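Local coordinates for glyoxalase family protein (Bacillus cereus, PDB 1SS4) that is of unknown function but belongs to the glyoxalase (vicinal oxygen chelate) family, probably binds a metal ion and may act as a methylmalonyl-CoA epimerase, at the interface of chains A and B. Coordinates in Å, arbitrary orientation; residue numbers count along the deposited sequence, not the author numbering. Chains: chain A/B, Glyoxalase family protein.

Contact 1: the interface of chains A and B. Residues chain A 53, 81-84; chain B 90, 92-93.
B:Asn92 lies against loop residues of chain A, touching A:Leu53, A:Pro81, A:Thr82 and A:Ile83, in a loop-to-loop contact between two copies of a glyoxalase family protein. Its side-chain amide nitrogen ND2 donates to the backbone carbonyl oxygen O of A:Pro81 over 3.0 Å. The bond is somewhat bent, and the acceptor lies 18° out of the asparagine amide plane. A second bond runs the other way: the backbone N of A:Ile83 donates to the backbone O of B:Asn92, also at 3.0 Å and nearly along the C=O axis. One residue thus grips chain A by side chain and by main chain. Asparagine suits the place because its short amide can donate to a peptide carbonyl without bringing a charge into the contact.

Carbon packing flanks these bonds. A:Leu53 covers one face of the asparagine amide and A:Ile83 the other, with CD1 of the leucine 3.8 Å from CB of B:Asn92 while its other methyl, CD2, faces OD1. The A:Ile83 side chain crosses the asparagine obliquely; CG1 sits between the backbone N and the carbonyl carbon (chi1 60°), and the extended chain beyond it carries CD1 past the amide to CG of B:Pro90, 3.8 Å away. The proline ring offers a rigid apolar surface to this branched chain. Farther along, the methyl CB of A:Ala84 meets CB of B:Ala93 at 3.6 Å and also borders the ring of B:Pro90; such small side chains let the two backbones come close.

Behind these groups, the ring of A:Pro81 fixes its phi and may limit the freedom of the backbone presenting its carbonyl. Next in sequence, A:Thr82 lays CB 3.6 Å from the backbone O of B:Asn92, beside the bond from A:Ile83. On chain B, CG of B:Asn92 stands between its own N and carbonyl carbon (chi1 55°), which turns amide and carbonyl toward the same segment.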
loop_
_atom_site.group_PDB
_atom_site.type_symbol
_atom_site.label_atom_id
_atom_site.label_comp_id
_atom_site.label_asym_id
_atom_site.label_seq_id
_atom_site.Cartn_x
_atom_site.Cartn_y
_atom_site.Cartn_z
ATOM N N LEU A 53 10.205 17.354 -3.583
ATOM C CA LEU A 53 9.759 18.063 -4.782
ATOM C C LEU A 53 9.942 19.578 -4.658
ATOM O O LEU A 53 10.021 20.298 -5.660
ATOM C CB LEU A 53 8.301 17.700 -5.109
ATOM C CG LEU A 53 8.206 16.197 -5.426
ATOM C CD1 LEU A 53 6.750 15.791 -5.626
ATOM C CD2 LEU A 53 9.047 15.869 -6.677
ATOM N N PRO A 81 3.140 19.111 -11.645
ATOM C CA PRO A 81 2.203 18.086 -12.122
ATOM C C PRO A 81 2.785 16.670 -12.027
ATOM O O PRO A 81 4.000 16.485 -11.881
ATOM C CB PRO A 81 1.955 18.503 -13.568
ATOM C CG PRO A 81 3.283 19.019 -13.979
ATOM C CD PRO A 81 3.670 19.899 -12.774
ATOM N N THR A 82 1.930 15.659 -12.105
ATOM C CA THR A 82 2.459 14.304 -12.069
ATOM C C THR A 82 3.166 14.095 -13.427
ATOM O O THR A 82 2.848 14.758 -14.419
ATOM C CB THR A 82 1.326 13.264 -11.815
ATOM O OG1 THR A 82 0.213 13.556 -12.651
ATOM C CG2 THR A 82 0.846 13.337 -10.350
ATOM N N ILE A 83 4.121 13.175 -13.461
ATOM C CA ILE A 83 4.910 12.908 -14.651
ATOM C C ILE A 83 5.060 11.414 -14.962
ATOM O O ILE A 83 5.817 11.039 -15.845
ATOM C CB ILE A 83 6.299 13.497 -14.448
ATOM C CG1 ILE A 83 6.940 12.829 -13.231
ATOM C CG2 ILE A 83 6.170 14.985 -14.218
ATOM C CD1 ILE A 83 8.390 13.223 -12.973
ATOM N N ALA A 84 4.370 10.557 -14.217
ATOM C CA ALA A 84 4.420 9.120 -14.472
ATOM C C ALA A 84 3.102 8.552 -13.991
ATOM O O ALA A 84 2.385 9.226 -13.260
ATOM C CB ALA A 84 5.588 8.459 -13.718
ATOM N N PRO B 90 8.766 8.169 -9.602
ATOM C CA PRO B 90 8.952 9.413 -8.838
ATOM C C PRO B 90 7.816 9.614 -7.846
ATOM O O PRO B 90 6.761 8.985 -7.970
ATOM C CB PRO B 90 8.938 10.508 -9.908
ATOM C CG PRO B 90 8.184 9.903 -11.040
ATOM C CD PRO B 90 8.568 8.435 -11.035
ATOM N N ASN B 92 5.943 12.201 -7.576
ATOM C CA ASN B 92 4.836 12.782 -8.317
ATOM C C ASN B 92 4.447 11.891 -9.494
ATOM O O ASN B 92 4.612 12.240 -10.664
ATOM C CB ASN B 92 5.147 14.245 -8.757
ATOM C CG ASN B 92 6.441 14.385 -9.559
ATOM O OD1 ASN B 92 7.401 13.679 -9.314
ATOM N ND2 ASN B 92 6.458 15.316 -10.516
ATOM N N ALA B 93 3.942 10.701 -9.154
ATOM C CA ALA B 93 3.484 9.729 -10.143
ATOM C C ALA B 93 2.124 9.223 -9.676
ATOM O O ALA B 93 1.879 9.120 -8.457
ATOM C CB ALA B 93 4.482 8.540 -10.257
#

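Contact 2: the interface of chains A and B. Residues chain A 10-11, 13; chain B 102, 149.
An antiparallel beta bridge between strand 9-18 of chain A and strand 95-103 of chain B pairs A:Arg11 with B:Thr102. The backbone N of B:Thr102 donates to O of A:Arg11 at 3.0 Å in a nearly straight bond (169° at H). In return, the N of A:Leu10 donates to O of B:Thr102 at 2.9 Å, although this bond is more bent. Both main-chain polar groups of the threonine are therefore engaged by the neighbouring chain.

The side chain of A:Arg11 bends at chi2 (-87°) and then runs out past B:Thr102 toward B:Glu149 on strand 143-149. Its guanidinium lays one face over the threonine, with CB of B:Thr102 3.6 Å above the plane and displaced toward the rim. A beta-branched threonine fits here: it favours extended backbone and gives the arginine a compact surface to rest on. CG2 of the threonine meanwhile points toward CD1 of A:Leu10, whose branched side chain adds apolar surface beside the bridge.

At its edge the guanidinium forms a salt bridge, NH2 of A:Arg11 donating to carboxylate oxygen OE2 of B:Glu149 over 3.0 Å. The oxygen lies in the guanidinium plane, but NH2 meets it from above the carboxylate, and the two planes stand 88° apart. This is not the flat, two-pronged pairing common for these groups; the further bond from NH1 to the same OE2 is weak. Glutamate has the length for this reach, and its chain, extended beyond CG, uses it.

Within chain A, OD1 of A:Asp13 also lies at the guanidinium edge, 3.5 Å from NH2, in a weak bond that may steady the arginine. Acidic groups on both chains would favour its positive charge. The site thus joins strands of the two copies by main-chain pairing and adds a charged clasp across the deposited dimer.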
loop_
_atom_site.group_PDB
_atom_site.type_symbol
_atom_site.label_atom_id
_atom_site.label_comp_id
_atom_site.label_asym_id
_atom_site.label_seq_id
_atom_site.Cartn_x
_atom_site.Cartn_y
_atom_site.Cartn_z
ATOM N N LEU A 10 5.262 1.209 16.134
ATOM C CA LEU A 10 3.943 1.422 16.737
ATOM C C LEU A 10 2.793 0.989 15.833
ATOM O O LEU A 10 1.787 0.468 16.311
ATOM C CB LEU A 10 3.794 2.882 17.169
ATOM C CG LEU A 10 4.998 3.386 17.997
ATOM C CD1 LEU A 10 4.668 4.744 18.563
ATOM C CD2 LEU A 10 5.327 2.425 19.121
ATOM N N ARG A 11 2.927 1.215 14.532
ATOM C CA ARG A 11 1.907 0.755 13.592
ATOM C C ARG A 11 2.192 1.169 12.163
ATOM O O ARG A 11 3.125 1.917 11.881
ATOM C CB ARG A 11 0.504 1.243 13.977
ATOM C CG ARG A 11 0.188 2.649 13.587
ATOM C CD ARG A 11 0.637 3.574 14.661
ATOM N NE ARG A 11 0.391 4.969 14.336
ATOM C CZ ARG A 11 0.379 5.931 15.245
ATOM N NH1 ARG A 11 0.586 5.632 16.521
ATOM N NH2 ARG A 11 0.203 7.187 14.876
ATOM N N ASP A 13 0.734 3.312 9.727
ATOM C CA ASP A 13 -0.272 4.364 9.694
ATOM C C ASP A 13 -1.211 4.361 8.503
ATOM O O ASP A 13 -2.426 4.523 8.654
ATOM C CB ASP A 13 0.408 5.725 9.774
ATOM C CG ASP A 13 -0.527 6.793 10.255
ATOM O OD1 ASP A 13 -0.657 6.951 11.498
ATOM O OD2 ASP A 13 -1.156 7.458 9.395
ATOM N N THR B 102 4.860 4.303 11.786
ATOM C CA THR B 102 5.168 5.193 12.896
ATOM C C THR B 102 6.110 4.425 13.808
ATOM O O THR B 102 5.818 3.293 14.210
ATOM C CB THR B 102 3.903 5.593 13.667
ATOM O OG1 THR B 102 3.039 6.317 12.785
ATOM C CG2 THR B 102 4.269 6.486 14.866
ATOM N N GLU B 149 5.634 10.220 16.433
ATOM C CA GLU B 149 4.652 11.077 17.096
ATOM C C GLU B 149 5.406 11.827 18.183
ATOM O O GLU B 149 6.086 11.206 18.998
ATOM C CB GLU B 149 3.566 10.259 17.787
ATOM C CG GLU B 149 2.720 9.389 16.903
ATOM C CD GLU B 149 1.706 8.613 17.725
ATOM O OE1 GLU B 149 2.130 7.861 18.634
ATOM O OE2 GLU B 149 0.491 8.759 17.467
#

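The C-alpha centres of contact 1 and contact 2 are about 26 Å apart, and the two patches share neither residues nor secondary-structure elements. Along chain B, however, the loop of contact 1 leads through B:Ala93 almost directly into strand 95-103, whose far end reaches contact 2, so one strand spans the distance between them. Loop packing at one end and strand pairing with a salt bridge at the other may together limit rocking of one subunit against its neighbour. Two-fold symmetry repeats both contacts with chains exchanged, consistent with a dimer, although the structure alone does not establish its state in solution.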